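PDB 1MTP: serine Proteinase Inhibitor (SERPIN), Chain B from Thermobifida fusca, which probably inhibits serine proteinases by the suicide mechanism of the serpin family, this chain being the C-terminal fragment of the cleaved inhibitor. Local coordinates for residues B[14-19]-B[32-37]. Sequence-based numbering, arbitrary orientation.
Sequences DRPFHI and SIADPH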
ATOM      1  N   ASP B  14     -20.771   0.544  10.062  1.00 11.71           N
ATOM      2  CA  ASP B  14     -21.877   0.286   9.146  1.00 10.95           C
ATOM      3  C   ASP B  14     -22.039   1.244   7.969  1.00 11.46           C
ATOM      4  O   ASP B  14     -23.120   1.334   7.381  1.00 12.07           O
ATOM      5  CB  ASP B  14     -23.183   0.246   9.940  1.00 11.76           C
ATOM      6  CG  ASP B  14     -23.373   1.477  10.803  1.00 13.86           C
ATOM      7  OD1 ASP B  14     -22.938   2.569  10.382  1.00 12.79           O
ATOM      8  OD2 ASP B  14     -23.968   1.362  11.897  1.00 14.77           O
ATOM      9  N   ARG B  15     -20.972   1.962   7.638  1.00 10.46           N
ATOM     10  CA  ARG B  15     -20.965   2.893   6.516  1.00 10.77           C
ATOM     11  C   ARG B  15     -19.505   3.055   6.094  1.00 10.61           C
ATOM     12  O   ARG B  15     -18.612   2.579   6.795  1.00  8.91           O
ATOM     13  CB  ARG B  15     -21.604   4.236   6.910  1.00 11.47           C
ATOM     14  CG  ARG B  15     -21.068   4.903   8.169  1.00 11.15           C
ATOM     15  CD  ARG B  15     -21.856   6.190   8.430  1.00 11.88           C
ATOM     16  NE  ARG B  15     -21.607   6.765   9.748  1.00 11.79           N
ATOM     17  CZ  ARG B  15     -20.570   7.539  10.055  1.00 12.01           C
ATOM     18  NH1 ARG B  15     -19.667   7.846   9.135  1.00 11.42           N
ATOM     19  NH2 ARG B  15     -20.440   8.006  11.290  1.00 13.27           N
ATOM     20  N   PRO B  16     -19.237   3.710   4.949  1.00 10.41           N
ATOM     21  CA  PRO B  16     -17.849   3.875   4.501  1.00 10.22           C
ATOM     22  C   PRO B  16     -16.854   4.203   5.607  1.00  9.79           C
ATOM     23  O   PRO B  16     -17.061   5.117   6.402  1.00  9.71           O
ATOM     24  CB  PRO B  16     -17.958   4.971   3.447  1.00 10.17           C
ATOM     25  CG  PRO B  16     -19.289   4.666   2.827  1.00 11.17           C
ATOM     26  CD  PRO B  16     -20.154   4.443   4.056  1.00 10.61           C
ATOM     27  N   PHE B  17     -15.765   3.441   5.643  1.00  9.82           N
ATOM     28  CA  PHE B  17     -14.741   3.616   6.663  1.00  8.97           C
ATOM     29  C   PHE B  17     -13.340   3.560   6.078  1.00  9.30           C
ATOM     30  O   PHE B  17     -13.160   3.296   4.892  1.00 10.43           O
ATOM     31  CB  PHE B  17     -14.876   2.532   7.737  1.00 10.24           C
ATOM     32  CG  PHE B  17     -14.773   1.123   7.207  1.00 10.51           C
ATOM     33  CD1 PHE B  17     -15.864   0.507   6.596  1.00 10.36           C
ATOM     34  CD2 PHE B  17     -13.590   0.403   7.342  1.00 11.09           C
ATOM     35  CE1 PHE B  17     -15.779  -0.808   6.136  1.00  9.43           C
ATOM     36  CE2 PHE B  17     -13.493  -0.914   6.881  1.00  9.73           C
ATOM     37  CZ  PHE B  17     -14.592  -1.519   6.280  1.00  9.57           C
ATOM     38  N   HIS B  18     -12.348   3.814   6.923  1.00  9.33           N
ATOM     39  CA  HIS B  18     -10.963   3.772   6.483  1.00  9.27           C
ATOM     40  C   HIS B  18     -10.204   2.784   7.354  1.00  9.13           C
ATOM     41  O   HIS B  18     -10.507   2.617   8.538  1.00  9.52           O
ATOM     42  CB  HIS B  18     -10.344   5.166   6.569  1.00 10.73           C
ATOM     43  CG  HIS B  18     -11.124   6.205   5.828  1.00 12.66           C
ATOM     44  ND1 HIS B  18     -12.178   6.891   6.394  1.00 15.98           N
ATOM     45  CD2 HIS B  18     -11.050   6.625   4.543  1.00 11.80           C
ATOM     46  CE1 HIS B  18     -12.719   7.687   5.488  1.00 14.10           C
ATOM     47  NE2 HIS B  18     -12.053   7.544   4.357  1.00 14.80           N
ATOM     48  N   ILE B  19      -9.225   2.119   6.761  1.00  8.01           N
ATOM     49  CA  ILE B  19      -8.455   1.130   7.485  1.00  8.66           C
ATOM     50  C   ILE B  19      -6.968   1.333   7.233  1.00  7.95           C
ATOM     51  O   ILE B  19      -6.543   1.598   6.108  1.00  8.28           O
ATOM     52  CB  ILE B  19      -8.909  -0.298   7.073  1.00  8.66           C
ATOM     53  CG1 ILE B  19      -8.184  -1.352   7.909  1.00 11.09           C
ATOM     54  CG2 ILE B  19      -8.676  -0.515   5.589  1.00 11.20           C
ATOM     55  CD1 ILE B  19      -8.793  -2.741   7.771  1.00 12.59           C
ATOM     56  N   SER B  32      -9.996   2.707   1.923  1.00  8.84           N
ATOM     57  CA  SER B  32     -11.239   3.413   2.176  1.00  9.57           C
ATOM     58  C   SER B  32     -12.220   2.399   1.601  1.00  9.38           C
ATOM     59  O   SER B  32     -12.223   2.140   0.395  1.00  9.95           O
ATOM     60  CB  SER B  32     -11.291   4.732   1.406  1.00 10.39           C
ATOM     61  OG  SER B  32     -10.379   5.668   1.963  1.00 12.61           O
ATOM     62  N   ILE B  33     -13.023   1.806   2.477  1.00  9.34           N
ATOM     63  CA  ILE B  33     -13.965   0.765   2.087  1.00  9.89           C
ATOM     64  C   ILE B  33     -15.393   1.291   2.050  1.00 10.07           C
ATOM     65  O   ILE B  33     -15.880   1.849   3.035  1.00 10.67           O
ATOM     66  CB  ILE B  33     -13.866  -0.419   3.074  1.00 11.15           C
ATOM     67  CG1 ILE B  33     -12.390  -0.791   3.289  1.00 11.82           C
ATOM     68  CG2 ILE B  33     -14.653  -1.608   2.550  1.00 12.03           C
ATOM     69  CD1 ILE B  33     -11.639  -1.166   2.019  1.00 13.32           C
ATOM     70  N   ALA B  34     -16.065   1.105   0.917  1.00 10.92           N
ATOM     71  CA  ALA B  34     -17.428   1.604   0.760  1.00 11.65           C
ATOM     72  C   ALA B  34     -18.495   0.555   0.464  1.00 12.27           C
ATOM     73  O   ALA B  34     -19.667   0.769   0.766  1.00 12.37           O
ATOM     74  CB  ALA B  34     -17.451   2.670  -0.324  1.00 13.83           C
ATOM     75  N   ASP B  35     -18.101  -0.567  -0.128  1.00 12.64           N
ATOM     76  CA  ASP B  35     -19.055  -1.622  -0.468  1.00 14.50           C
ATOM     77  C   ASP B  35     -18.412  -2.974  -0.161  1.00 14.11           C
ATOM     78  O   ASP B  35     -17.845  -3.615  -1.041  1.00 14.84           O
ATOM     79  CB  ASP B  35     -19.406  -1.532  -1.956  1.00 17.46           C
ATOM     80  CG  ASP B  35     -20.741  -2.173  -2.285  1.00 20.95           C
ATOM     81  OD1 ASP B  35     -20.974  -3.317  -1.854  1.00 23.75           O
ATOM     82  OD2 ASP B  35     -21.555  -1.527  -2.982  1.00 25.12           O
ATOM     83  N   PRO B  36     -18.510  -3.430   1.099  1.00 14.09           N
ATOM     84  CA  PRO B  36     -17.943  -4.699   1.576  1.00 13.88           C
ATOM     85  C   PRO B  36     -18.321  -5.963   0.806  1.00 14.29           C
ATOM     86  O   PRO B  36     -19.497  -6.329   0.730  1.00 13.22           O
ATOM     87  CB  PRO B  36     -18.424  -4.772   3.028  1.00 15.44           C
ATOM     88  CG  PRO B  36     -18.642  -3.343   3.403  1.00 16.79           C
ATOM     89  CD  PRO B  36     -19.279  -2.773   2.170  1.00 15.09           C
ATOM     90  N   HIS B  37     -17.315  -6.625   0.238  1.00 13.20           N
ATOM     91  CA  HIS B  37     -17.523  -7.878  -0.483  1.00 14.13           C
ATOM     92  C   HIS B  37     -17.063  -8.979   0.470  1.00 13.53           C
ATOM     93  O   HIS B  37     -15.911  -8.994   0.909  1.00 14.32           O
ATOM     94  CB  HIS B  37     -16.702  -7.910  -1.776  1.00 16.83           C
ATOM     95  CG  HIS B  37     -16.892  -9.160  -2.578  1.00 21.46           C
ATOM     96  ND1 HIS B  37     -16.288 -10.355  -2.250  1.00 24.28           N
ATOM     97  CD2 HIS B  37     -17.646  -9.408  -3.675  1.00 23.60           C
ATOM     98  CE1 HIS B  37     -16.662 -11.286  -3.110  1.00 23.59           C
ATOM     99  NE2 HIS B  37     -17.485 -10.737  -3.985  1.00 24.14           N
TER
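This beta hairpin probably supplies strands s4B and s5B of serpin beta-sheet B, and the contact lies at its open end, where F17 and I33 form a hydrogen-bonded pair. Strands 17-23 and 26-33 run antiparallel. F17 N donates to I33 O at 3.1 Å, and I33 N to F17 O at 2.8 Å. Two CA-H...O contacts flank these bonds: P16 CA is 3.2 Å from I33 O, and S32 CA is near F17 O. On the face that carries F17 and I33, the ring lies against the isoleucine. A chi1 of 58° sets CG of F17 between the backbone N and the carbonyl carbon, toward I33. I33 CB stands over one ring face in a CH-pi contact, 3.8 Å from the centroid and displaced toward CZ and CE1. I33 CG1 touches CE2 and CZ, and CG2 touches CZ and CE1. An alanine in place of F17 would probably leave I33 without this apolar cover and open a gap beneath it. On the other face, H18 and S32 each also pair with a strand of the other chain along their own outer edge, so the sheet runs on. S32 OG hydrogen-bonds to a polar side chain of that chain. P16 CG packs on A34 CB at 4.2 Å.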